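Local structure of putative methylthioribose-1-phosphate isomerase (Pyrococcus horikoshii OT3, 6A34) at residues H166-G170 and S171-V175; E200-P203 and V204-G207; R209-A212 and W213-Y217; G260-M263 and L264-A268; V304-G308 and G309-A313. The protein probably catalyses the interconversion of 5-methylthioribose 1-phosphate and 5-methylthioribulose 1-phosphate in the methionine salvage pathway. One frame throughout, in Å; residues are numbered along the deposited sequence.

The five interactions follow one another along the chain. Interaction 1 is the loop after strand 161-165, interaction 2 leads from strand 193-199 into helix 206-217, and interaction 3 is the rest of that helix. Both strands belong to the seven-stranded sheet; the three centres lie 10 to 13 Å apart, the three touch one another, and interactions 2 and 3 both reach the loop of Cys-167. Interaction 4, at the start of helix 261-270, packs against His-166, its centre about 19 Å from that of interaction 1. Interaction 5, a hairpin about 12 Å from interaction 2 between centres, touches it through Arg-202. All five reach the second subunit, which puts the predicted active-site residues near the dimer interface.

Interaction 1: H166-G170 and S171-V175; sequences HCNAG and SLATV
Gly-170 and Ala-173 close a short 3-10 turn, residues 171-173, in the loop that leaves strand 161-165 of the Rossmann-like sheet. The backbone bond comes first: Ala-173 N donates to Gly-170 O at 3.0 Å, with the donor standing 57° out of the carbonyl plane. A second turn overlaps it, Thr-174 N reaching Ser-171 O at 3.1 Å. Gly-170 suits its place, since a CB there would run into Ser-171 N.

Side-chain polar contacts gather on Asn-168. With CG anti to the backbone N (chi1 -177°), its amide swings back to the turn, where it is gripped from outside: Arg-57 NH2 bonds to OD1, and ND2 goes to Ser-211 OG and Glu-214 OE2. Arg-57 is a predicted substrate-binding residue and Cys-167, just before Asn-168, the predicted transition-state stabiliser, so this network probably helps to shape the active site. A weak bond, Asn-168 N to Cys-167 SG at 3.1 Å, links the two neighbours.

The van der Waals contacts set carbon against oxygen. Leu-172 CB lies 3.8 Å from Asn-168 OD1, while the methyl CB of Ala-173 rests against two oxygens of Asn-168, 3.5 Å from OD1 and 3.6 Å from O.

Interaction 2: E200-P203 and V204-G207; sequences ETRP and VLQG
Thr-201 and Leu-205 meet where the chain turns into helix 206-217, with Leu-205 at the N-cap and a cis peptide before Pro-203 within the bend. Thr-201 O carries most of the polar load and accepts three donors. Leu-205 N reaches it directly at 2.8 Å, and two waters donate to it as well. The first water, 3.0 Å from Thr-201 O, also accepts from Val-204 N; the second, 2.9 Å from Thr-201 O, accepts from Gln-206 N, which belongs to a predicted substrate-binding residue. Glu-200 O takes a weak bond from Gly-207 N at 2.9 Å, bent to 121°; a side chain on Gly-207 would strike that carbonyl oxygen. Thr-201 OG1 is bonded to Asp-199 O and Cys-167 N.

The charged ends look to the dimer interface. Glu-200 OE2 pairs with Arg-202 NE of the second subunit, and the same bridge is repeated the other way round; Arg-202 NH1 also bonds to Thr-306 O. Leu-205 runs alongside Glu-200 and packs against the stem of Arg-202. An alanine in place of Leu-205 would probably open a gap between these two side chains, leaving both freer to shift off their partners across the interface. CD2 of Leu-205 makes the nearest approaches to both, 3.7 Å from Arg-202 CD and 3.7 Å from Glu-200 OE1.

Interaction 3: R209-A212 and W213-Y217; sequences RLSA and WEYSY
Within helix 206-217, Ser-211 and Tyr-215 sit one turn apart and share both a backbone bond and a water. Tyr-215 N donates to Ser-211 O at 3.0 Å. The tyrosine CG lies anti to its own carbonyl carbon (chi1 -65°), which leans the ring back toward the preceding turn until CE2 is 3.8 Å from Ser-211 CB. The two hydroxyls are joined by a water that donates to Ser-211 OG at 2.9 Å and lies 2.7 Å from Tyr-215 OH. Ser-211 OG is also bonded to Cys-167 O.

This helix is the crossover of the beta-alpha-beta unit formed with strands 193-199 and 222-225, and Tyr-215 packs on Leu-196 and Leu-198 of the first strand. The helix widens into a pi-type turn at 209-211, after which Glu-214 N bonds almost straight to Leu-210 O (3.0 Å, 171°). The Glu-214 side chain takes the cramped rotamer between N and C (chi1 54°), bringing CG to 3.5 Å from Leu-210 O. Its carboxylate is held by Arg-185 in a salt bridge and by Ser-171 N and Leu-172 N. Trp-213 CB lies 3.5 Å from Leu-210 O.

Interaction 4: G260-M263 and L264-A268; sequences GTYM and LAVLA
Gly-260 and Leu-264 form the first of four successive i to i+4 bonds at the start of helix 261-270. Leu-264 N donates to Gly-260 O at 3.1 Å, and the ladder goes on with Ala-265 N to Thr-261 O, Val-266 N to Tyr-262 O and Leu-267 N to Met-263 O. Gly-260 is the N-cap residue, at backbone angles (phi 111°) that by themselves call for glycine. Thr-261 OG1 bonds to Lys-258 O and Asn-257 ND2, placing the helix start beside these two predicted substrate-binding residues.

Tyr-262 OH bonds to His-271 NE2 of the second subunit, while its ring, CE1 foremost, lies slantwise against Val-266 CG2 at 3.6 Å. A phenylalanine in place of Tyr-262 would lack the hydroxyl and would probably leave that histidine nitrogen without its partner across the interface. Met-263 SD approaches Leu-267 CD1, though the modelled 3.2 Å is too short to be trusted, and lies 3.9 Å from Leu-264 CD2.

Leu-264 and Leu-267 pack on helix 230-235, Thr-261 and Ala-265 face strand 323-326, Leu-264 and Ala-268 touch Phe-275 of strand 275-278, and Val-266 meets Leu-267 of the second subunit.

Interaction 5: V304-G308 and G309-A313; sequences VLTCG and GCRIA
Val-304 O touches Ile-312 CD1 at 3.5 Å where helix 302-305 gives way to a beta hairpin, strands 306-307 and 310-311 joined by a type II' turn. Next, Leu-305 O accepts a nearly straight bond from Ile-312 N (2.9 Å, 172°), which ties the helix end to the returning chain. The Leu-305 side chain lies alongside that of Arg-311 and reaches Ala-313 CB with CD2 at 3.9 Å.

Thr-306 faces Arg-311 as a non-hydrogen-bonded antiparallel pair. Its CG2 rests over one face of the guanidinium, near the rim and 3.7 Å from Arg-311 NH2, a nitrogen that also makes a salt bridge to Glu-302. Thr-306 OG1, set between N and the carbonyl carbon (chi1 73°), bonds back to Glu-302 O.

Cys-307 and Cys-310 form the hydrogen-bonded pair, with Cys-307 N donating to Cys-310 O at 2.9 Å. On the face of these cysteines, Cys-307 CB packs against Ile-312 CG1 at 3.8 Å. Each sulfur forms a disulfide with its own counterpart, Cys-307 of the second subunit and Cys-310 of the second subunit, so two covalent links join the hairpins of the dimer. Gly-308 takes the positive phi at the first corner of the turn, which is closed by Cys-310 N donating to Cys-307 O at 3.2 Å, with the donor 51° out of the carbonyl plane.

Interaction 1: H166-G170 and S171-V175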
loop_
_atom_site.group_PDB
_atom_site.type_symbol
_atom_site.label_atom_id
_atom_site.label_comp_id
_atom_site.label_asym_id
_atom_site.label_seq_id
_atom_site.Cartn_x
_atom_site.Cartn_y
_atom_site.Cartn_z
ATOM N N HIS A 166 -1.811 12.130 0.917
ATOM C CA HIS A 166 -0.942 11.141 0.389
ATOM C C HIS A 166 0.489 11.665 0.477
ATOM O O HIS A 166 0.749 12.847 0.236
ATOM C CB HIS A 166 -1.372 10.846 -1.053
ATOM C CG HIS A 166 -0.858 9.554 -1.606
ATOM N ND1 HIS A 166 -1.435 8.346 -1.306
ATOM C CD2 HIS A 166 0.150 9.273 -2.460
ATOM C CE1 HIS A 166 -0.801 7.373 -1.946
ATOM N NE2 HIS A 166 0.171 7.909 -2.664
ATOM N N CYS A 167 1.416 10.764 0.789
ATOM C CA CYS A 167 2.840 11.064 0.837
ATOM C C CYS A 167 3.130 12.085 1.938
ATOM O O CYS A 167 2.416 12.116 2.948
ATOM C CB CYS A 167 3.380 11.557 -0.504
ATOM S SG CYS A 167 5.149 11.185 -0.680
ATOM N N ASN A 168 4.209 12.868 1.737
ATOM C CA ASN A 168 4.610 13.975 2.625
ATOM C C ASN A 168 4.834 15.255 1.807
ATOM O O ASN A 168 5.806 15.356 1.029
ATOM C CB ASN A 168 5.903 13.724 3.419
ATOM C CG ASN A 168 6.206 14.880 4.358
ATOM O OD1 ASN A 168 7.200 15.584 4.176
ATOM N ND2 ASN A 168 5.342 15.106 5.345
ATOM N N ALA A 169 3.942 16.217 2.053
ATOM C CA ALA A 169 3.967 17.528 1.478
ATOM C C ALA A 169 3.743 18.526 2.611
ATOM O O ALA A 169 3.101 19.565 2.431
ATOM C CB ALA A 169 2.925 17.656 0.400
ATOM N N GLY A 170 4.337 18.183 3.761
ATOM C CA GLY A 170 4.286 18.948 5.005
ATOM C C GLY A 170 5.522 19.823 5.186
ATOM O O GLY A 170 6.270 20.080 4.238
ATOM N N SER A 171 5.733 20.252 6.432
ATOM C CA SER A 171 6.777 21.154 6.798
ATOM C C SER A 171 8.126 20.529 6.462
ATOM O O SER A 171 8.980 21.181 5.959
ATOM C CB SER A 171 6.664 21.501 8.237
ATOM O OG SER A 171 7.514 22.571 8.575
ATOM N N LEU A 172 8.253 19.215 6.656
ATOM C CA LEU A 172 9.516 18.519 6.385
ATOM C C LEU A 172 9.882 18.521 4.890
ATOM O O LEU A 172 11.045 18.340 4.561
ATOM C CB LEU A 172 9.396 17.088 6.900
ATOM C CG LEU A 172 9.150 16.955 8.398
ATOM C CD1 LEU A 172 8.854 15.507 8.741
ATOM C CD2 LEU A 172 10.344 17.466 9.191
ATOM N N ALA A 173 8.903 18.682 3.989
ATOM C CA ALA A 173 9.167 18.654 2.519
ATOM C C ALA A 173 9.491 20.058 1.971
ATOM O O ALA A 173 9.692 20.244 0.766
ATOM C CB ALA A 173 7.961 18.084 1.793
ATOM N N THR A 174 9.485 21.053 2.856
ATOM C CA THR A 174 9.716 22.430 2.518
ATOM C C THR A 174 10.626 23.059 3.582
ATOM O O THR A 174 11.075 22.388 4.521
ATOM C CB THR A 174 8.370 23.157 2.444
ATOM O OG1 THR A 174 7.800 23.197 3.755
ATOM C CG2 THR A 174 7.410 22.465 1.504
ATOM N N VAL A 175 10.843 24.368 3.444
ATOM C CA VAL A 175 11.580 25.137 4.414
ATOM C C VAL A 175 10.718 25.250 5.661
ATOM O O VAL A 175 11.231 25.062 6.755
ATOM C CB VAL A 175 11.998 26.505 3.864
ATOM C CG1 VAL A 175 12.705 27.342 4.918
ATOM C CG2 VAL A 175 12.840 26.344 2.625
#

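Interaction 2: E200-P203 and V204-G207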
loop_
_atom_site.group_PDB
_atom_site.type_symbol
_atom_site.label_atom_id
_atom_site.label_comp_id
_atom_site.label_asym_id
_atom_site.label_seq_id
_atom_site.Cartn_x
_atom_site.Cartn_y
_atom_site.Cartn_z
ATOM N N GLU A 200 -0.260 5.714 4.144
ATOM C CA GLU A 200 1.114 5.438 4.566
ATOM C C GLU A 200 2.099 5.722 3.425
ATOM O O GLU A 200 3.238 6.146 3.696
ATOM C CB GLU A 200 1.242 4.024 5.136
ATOM C CG GLU A 200 0.905 2.877 4.187
ATOM C CD GLU A 200 1.180 1.514 4.824
ATOM O OE1 GLU A 200 1.587 1.524 6.005
ATOM O OE2 GLU A 200 1.024 0.440 4.143
ATOM N N THR A 201 1.667 5.430 2.180
ATOM C CA THR A 201 2.360 5.727 0.912
ATOM C C THR A 201 3.597 4.845 0.681
ATOM O O THR A 201 4.759 5.309 0.677
ATOM C CB THR A 201 2.717 7.214 0.805
ATOM O OG1 THR A 201 1.626 7.993 1.300
ATOM C CG2 THR A 201 2.984 7.620 -0.629
ATOM N N ARG A 202 3.330 3.563 0.436
ATOM C CA ARG A 202 4.314 2.618 -0.029
ATOM C C ARG A 202 4.757 3.037 -1.428
ATOM O O ARG A 202 3.993 3.687 -2.136
ATOM C CB ARG A 202 3.737 1.193 -0.070
ATOM C CG ARG A 202 3.782 0.445 1.257
ATOM C CD ARG A 202 5.180 0.008 1.669
ATOM N NE ARG A 202 5.691 -1.075 0.851
ATOM C CZ ARG A 202 6.945 -1.498 0.866
ATOM N NH1 ARG A 202 7.869 -0.811 1.526
ATOM N NH2 ARG A 202 7.250 -2.603 0.207
ATOM N N PRO A 203 5.978 2.664 -1.822
ATOM C CA PRO A 203 6.895 1.871 -1.014
ATOM C C PRO A 203 7.734 2.636 0.023
ATOM O O PRO A 203 8.234 2.025 0.973
ATOM C CB PRO A 203 7.888 1.272 -2.019
ATOM C CG PRO A 203 7.746 2.122 -3.263
ATOM C CD PRO A 203 6.293 2.521 -3.244
ATOM N N VAL A 204 7.930 3.948 -0.161
ATOM C CA VAL A 204 8.936 4.678 0.619
ATOM C C VAL A 204 8.388 5.028 2.023
ATOM O O VAL A 204 9.168 5.229 2.915
ATOM C CB VAL A 204 9.472 5.902 -0.176
ATOM C CG1 VAL A 204 10.477 6.727 0.615
ATOM C CG2 VAL A 204 10.130 5.486 -1.487
ATOM N N LEU A 205 7.063 5.093 2.190
ATOM C CA LEU A 205 6.321 5.219 3.491
ATOM C C LEU A 205 6.483 6.597 4.141
ATOM O O LEU A 205 6.450 6.726 5.371
ATOM C CB LEU A 205 6.724 4.105 4.472
ATOM C CG LEU A 205 6.265 2.711 4.048
ATOM C CD1 LEU A 205 7.144 1.652 4.689
ATOM C CD2 LEU A 205 4.792 2.473 4.387
ATOM N N GLN A 206 6.547 7.630 3.307
ATOM C CA GLN A 206 6.703 8.994 3.780
ATOM C C GLN A 206 5.432 9.463 4.476
ATOM O O GLN A 206 5.519 10.356 5.289
ATOM C CB GLN A 206 7.130 9.929 2.646
ATOM C CG GLN A 206 8.527 9.585 2.145
ATOM C CD GLN A 206 9.158 10.642 1.276
ATOM O OE1 GLN A 206 8.495 11.319 0.490
ATOM N NE2 GLN A 206 10.463 10.779 1.404
ATOM N N GLY A 207 4.279 8.853 4.174
ATOM C CA GLY A 207 3.053 9.142 4.926
ATOM C C GLY A 207 3.185 8.745 6.394
ATOM O O GLY A 207 2.868 9.512 7.303
HETATM O O HOH W 1 6.300 5.900 -1.839
HETATM O O HOH W 2 6.562 7.602 0.351
#

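Interaction 3: R209-A212 and W213-Y217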
loop_
_atom_site.group_PDB
_atom_site.type_symbol
_atom_site.label_atom_id
_atom_site.label_comp_id
_atom_site.label_asym_id
_atom_site.label_seq_id
_atom_site.Cartn_x
_atom_site.Cartn_y
_atom_site.Cartn_z
ATOM N N ARG A 209 6.007 7.715 8.076
ATOM C CA ARG A 209 7.291 7.990 8.683
ATOM C C ARG A 209 7.441 9.490 8.968
ATOM O O ARG A 209 8.045 9.905 9.977
ATOM C CB ARG A 209 8.386 7.454 7.764
ATOM C CG ARG A 209 9.684 7.115 8.479
ATOM C CD ARG A 209 10.644 6.211 7.718
ATOM N NE ARG A 209 10.471 6.319 6.288
ATOM C CZ ARG A 209 11.087 7.216 5.519
ATOM N NH1 ARG A 209 12.028 7.999 6.036
ATOM N NH2 ARG A 209 10.744 7.328 4.239
ATOM N N LEU A 210 6.884 10.303 8.078
ATOM C CA LEU A 210 7.130 11.735 8.046
ATOM C C LEU A 210 5.821 12.491 8.315
ATOM O O LEU A 210 5.734 13.185 9.339
ATOM C CB LEU A 210 7.771 12.111 6.709
ATOM C CG LEU A 210 9.120 11.446 6.460
ATOM C CD1 LEU A 210 9.728 11.912 5.154
ATOM C CD2 LEU A 210 10.073 11.719 7.594
ATOM N N SER A 211 4.794 12.311 7.467
ATOM C CA SER A 211 3.565 13.067 7.647
ATOM C C SER A 211 2.969 12.749 9.033
ATOM O O SER A 211 2.536 13.671 9.773
ATOM C CB SER A 211 2.573 12.825 6.521
ATOM O OG SER A 211 2.979 13.458 5.314
ATOM N N ALA A 212 2.914 11.453 9.397
ATOM C CA ALA A 212 2.202 11.056 10.627
ATOM C C ALA A 212 2.885 11.742 11.842
ATOM O O ALA A 212 2.224 12.214 12.775
ATOM C CB ALA A 212 2.132 9.546 10.738
ATOM N N TRP A 213 4.217 11.839 11.779
ATOM C CA TRP A 213 5.031 12.426 12.789
ATOM C C TRP A 213 4.781 13.940 12.901
ATOM O O TRP A 213 4.389 14.396 13.955
ATOM C CB TRP A 213 6.502 12.106 12.528
ATOM C CG TRP A 213 7.344 12.674 13.614
ATOM C CD1 TRP A 213 7.599 12.099 14.817
ATOM C CD2 TRP A 213 7.923 13.988 13.652
ATOM N NE1 TRP A 213 8.315 12.961 15.594
ATOM C CE2 TRP A 213 8.548 14.120 14.910
ATOM C CE3 TRP A 213 7.988 15.059 12.753
ATOM C CZ2 TRP A 213 9.223 15.280 15.298
ATOM C CZ3 TRP A 213 8.677 16.199 13.127
ATOM C CH2 TRP A 213 9.277 16.309 14.385
ATOM N N GLU A 214 4.978 14.705 11.823
ATOM C CA GLU A 214 4.886 16.178 11.921
ATOM C C GLU A 214 3.459 16.630 12.236
ATOM O O GLU A 214 3.304 17.607 12.944
ATOM C CB GLU A 214 5.420 16.918 10.694
ATOM C CG GLU A 214 4.827 16.524 9.346
ATOM C CD GLU A 214 5.119 17.584 8.292
ATOM O OE1 GLU A 214 4.602 18.703 8.465
ATOM O OE2 GLU A 214 5.947 17.338 7.361
ATOM N N TYR A 215 2.427 15.959 11.690
ATOM C CA TYR A 215 1.075 16.453 11.897
ATOM C C TYR A 215 0.653 16.109 13.321
ATOM O O TYR A 215 -0.092 16.876 13.973
ATOM C CB TYR A 215 0.092 15.935 10.842
ATOM C CG TYR A 215 0.359 16.416 9.434
ATOM C CD1 TYR A 215 0.654 17.747 9.176
ATOM C CD2 TYR A 215 0.348 15.543 8.355
ATOM C CE1 TYR A 215 0.906 18.202 7.891
ATOM C CE2 TYR A 215 0.593 15.985 7.065
ATOM C CZ TYR A 215 0.875 17.321 6.826
ATOM O OH TYR A 215 1.152 17.777 5.563
ATOM N N SER A 216 1.121 14.955 13.794
ATOM C CA SER A 216 0.929 14.595 15.184
ATOM C C SER A 216 1.676 15.581 16.110
ATOM O O SER A 216 1.103 16.118 17.029
ATOM C CB SER A 216 1.315 13.175 15.451
ATOM O OG SER A 216 0.802 12.812 16.714
ATOM N N TYR A 217 2.950 15.842 15.837
ATOM C CA TYR A 217 3.724 16.797 16.595
ATOM C C TYR A 217 2.941 18.092 16.827
ATOM O O TYR A 217 2.979 18.639 17.930
ATOM C CB TYR A 217 5.042 17.116 15.892
ATOM C CG TYR A 217 6.044 17.847 16.753
ATOM C CD1 TYR A 217 6.058 19.227 16.790
ATOM C CD2 TYR A 217 6.989 17.170 17.505
ATOM C CE1 TYR A 217 6.978 19.926 17.548
ATOM C CE2 TYR A 217 7.921 17.853 18.271
ATOM C CZ TYR A 217 7.912 19.243 18.299
ATOM O OH TYR A 217 8.819 19.976 19.020
HETATM O O HOH W 3 1.778 15.721 3.944
#

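Interaction 4: G260-M263 and L264-A268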
loop_
_atom_site.group_PDB
_atom_site.type_symbol
_atom_site.label_atom_id
_atom_site.label_comp_id
_atom_site.label_asym_id
_atom_site.label_seq_id
_atom_site.Cartn_x
_atom_site.Cartn_y
_atom_site.Cartn_z
ATOM N N GLY A 260 0.419 6.381 -6.507
ATOM C CA GLY A 260 -0.829 6.255 -5.756
ATOM C C GLY A 260 -1.766 7.435 -5.931
ATOM O O GLY A 260 -2.937 7.321 -5.637
ATOM N N THR A 261 -1.245 8.571 -6.392
ATOM C CA THR A 261 -2.027 9.793 -6.554
ATOM C C THR A 261 -3.117 9.562 -7.599
ATOM O O THR A 261 -4.275 9.917 -7.382
ATOM C CB THR A 261 -1.129 10.994 -6.884
ATOM O OG1 THR A 261 -0.225 11.186 -5.798
ATOM C CG2 THR A 261 -1.915 12.264 -7.079
ATOM N N TYR A 262 -2.732 8.940 -8.720
ATOM C CA TYR A 262 -3.644 8.625 -9.803
ATOM C C TYR A 262 -4.772 7.741 -9.283
ATOM O O TYR A 262 -5.927 7.969 -9.614
ATOM C CB TYR A 262 -2.922 8.014 -11.014
ATOM C CG TYR A 262 -3.862 7.499 -12.074
ATOM C CD1 TYR A 262 -4.748 8.349 -12.706
ATOM C CD2 TYR A 262 -3.888 6.158 -12.431
ATOM C CE1 TYR A 262 -5.653 7.885 -13.654
ATOM C CE2 TYR A 262 -4.777 5.680 -13.379
ATOM C CZ TYR A 262 -5.669 6.540 -13.995
ATOM O OH TYR A 262 -6.534 6.077 -14.951
ATOM N N MET A 263 -4.430 6.761 -8.448
ATOM C CA MET A 263 -5.419 5.850 -7.808
ATOM C C MET A 263 -6.482 6.653 -7.043
ATOM O O MET A 263 -7.698 6.394 -7.178
ATOM C CB MET A 263 -4.748 4.868 -6.844
ATOM C CG MET A 263 -5.774 4.011 -6.045
ATOM S SD MET A 263 -5.949 4.574 -4.321
ATOM C CE MET A 263 -4.373 3.925 -3.770
ATOM N N LEU A 264 -6.008 7.592 -6.219
ATOM C CA LEU A 264 -6.850 8.520 -5.416
ATOM C C LEU A 264 -7.729 9.392 -6.320
ATOM O O LEU A 264 -8.870 9.668 -6.000
ATOM C CB LEU A 264 -5.938 9.425 -4.577
ATOM C CG LEU A 264 -5.222 8.762 -3.405
ATOM C CD1 LEU A 264 -4.411 9.800 -2.634
ATOM C CD2 LEU A 264 -6.222 8.045 -2.504
ATOM N N ALA A 265 -7.149 9.920 -7.394
ATOM C CA ALA A 265 -7.911 10.773 -8.347
ATOM C C ALA A 265 -9.113 9.973 -8.892
ATOM O O ALA A 265 -10.237 10.474 -8.918
ATOM C CB ALA A 265 -7.003 11.255 -9.464
ATOM N N VAL A 266 -8.883 8.709 -9.258
ATOM C CA VAL A 266 -9.937 7.888 -9.856
ATOM C C VAL A 266 -10.942 7.537 -8.768
ATOM O O VAL A 266 -12.115 7.756 -8.950
ATOM C CB VAL A 266 -9.378 6.644 -10.569
ATOM C CG1 VAL A 266 -10.474 5.655 -10.975
ATOM C CG2 VAL A 266 -8.577 7.059 -11.789
ATOM N N LEU A 267 -10.476 7.165 -7.579
ATOM C CA LEU A 267 -11.473 6.896 -6.501
ATOM C C LEU A 267 -12.227 8.133 -6.055
ATOM O O LEU A 267 -13.423 8.023 -5.777
ATOM C CB LEU A 267 -10.791 6.244 -5.322
ATOM C CG LEU A 267 -10.244 4.863 -5.641
ATOM C CD1 LEU A 267 -9.124 4.606 -4.649
ATOM C CD2 LEU A 267 -11.352 3.833 -5.544
ATOM N N ALA A 268 -11.571 9.290 -6.002
ATOM C CA ALA A 268 -12.288 10.518 -5.593
ATOM C C ALA A 268 -13.481 10.761 -6.516
ATOM O O ALA A 268 -14.611 11.048 -6.082
ATOM C CB ALA A 268 -11.371 11.707 -5.603
#

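Interaction 5: V304-G308 and G309-A313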
loop_
_atom_site.group_PDB
_atom_site.type_symbol
_atom_site.label_atom_id
_atom_site.label_comp_id
_atom_site.label_asym_id
_atom_site.label_seq_id
_atom_site.Cartn_x
_atom_site.Cartn_y
_atom_site.Cartn_z
ATOM N N VAL A 304 10.701 -1.961 -2.752
ATOM C CA VAL A 304 9.483 -2.828 -2.676
ATOM C C VAL A 304 9.756 -4.156 -1.928
ATOM O O VAL A 304 8.854 -4.666 -1.244
ATOM C CB VAL A 304 8.907 -3.081 -4.081
ATOM C CG1 VAL A 304 7.765 -4.081 -4.055
ATOM C CG2 VAL A 304 8.462 -1.774 -4.750
ATOM N N LEU A 305 10.957 -4.731 -2.101
ATOM C CA LEU A 305 11.329 -6.029 -1.525
ATOM C C LEU A 305 11.503 -5.873 -0.016
ATOM O O LEU A 305 11.307 -6.834 0.693
ATOM C CB LEU A 305 12.624 -6.557 -2.157
ATOM C CG LEU A 305 12.555 -6.813 -3.657
ATOM C CD1 LEU A 305 13.923 -7.145 -4.200
ATOM C CD2 LEU A 305 11.568 -7.915 -3.999
ATOM N N THR A 306 11.903 -4.667 0.420
ATOM C CA THR A 306 11.976 -4.300 1.813
ATOM C C THR A 306 10.900 -3.258 2.159
ATOM O O THR A 306 10.362 -2.540 1.309
ATOM C CB THR A 306 13.368 -3.790 2.204
ATOM O OG1 THR A 306 13.539 -2.490 1.650
ATOM C CG2 THR A 306 14.505 -4.678 1.739
ATOM N N CYS A 307 10.594 -3.229 3.453
ATOM C CA CYS A 307 9.621 -2.393 4.078
ATOM C C CYS A 307 10.197 -1.968 5.430
ATOM O O CYS A 307 10.318 -2.802 6.329
ATOM C CB CYS A 307 8.339 -3.186 4.271
ATOM S SG CYS A 307 6.904 -2.133 4.593
ATOM N N GLY A 308 10.622 -0.703 5.540
ATOM C CA GLY A 308 11.548 -0.314 6.579
ATOM C C GLY A 308 12.809 -1.152 6.465
ATOM O O GLY A 308 13.276 -1.406 5.359
ATOM N N GLY A 309 13.314 -1.648 7.597
ATOM C CA GLY A 309 14.474 -2.545 7.634
ATOM C C GLY A 309 14.185 -3.976 7.201
ATOM O O GLY A 309 15.120 -4.732 6.926
ATOM N N CYS A 310 12.914 -4.394 7.159
ATOM C CA CYS A 310 12.605 -5.808 7.035
ATOM C C CYS A 310 12.496 -6.182 5.550
ATOM O O CYS A 310 11.901 -5.456 4.770
ATOM C CB CYS A 310 11.308 -6.171 7.761
ATOM S SG CYS A 310 11.349 -6.119 9.582
ATOM N N ARG A 311 13.053 -7.345 5.194
ATOM C CA ARG A 311 12.890 -7.936 3.887
ATOM C C ARG A 311 11.620 -8.781 3.909
ATOM O O ARG A 311 11.537 -9.689 4.671
ATOM C CB ARG A 311 14.108 -8.786 3.514
ATOM C CG ARG A 311 13.992 -9.402 2.122
ATOM C CD ARG A 311 15.304 -9.867 1.503
ATOM N NE ARG A 311 16.296 -8.792 1.438
ATOM C CZ ARG A 311 16.447 -7.927 0.438
ATOM N NH1 ARG A 311 15.818 -8.097 -0.720
ATOM N NH2 ARG A 311 17.240 -6.886 0.621
ATOM N N ILE A 312 10.641 -8.465 3.057
ATOM C CA ILE A 312 9.288 -9.016 3.193
ATOM C C ILE A 312 8.851 -9.764 1.924
ATOM O O ILE A 312 7.677 -10.157 1.794
ATOM C CB ILE A 312 8.282 -7.913 3.606
ATOM C CG1 ILE A 312 8.371 -6.635 2.761
ATOM C CG2 ILE A 312 8.439 -7.577 5.093
ATOM C CD1 ILE A 312 7.819 -6.731 1.335
ATOM N N ALA A 313 9.764 -9.948 0.976
ATOM C CA ALA A 313 9.470 -10.605 -0.283
ATOM C C ALA A 313 10.667 -11.457 -0.648
ATOM O O ALA A 313 11.789 -11.092 -0.314
ATOM C CB ALA A 313 9.213 -9.606 -1.391
#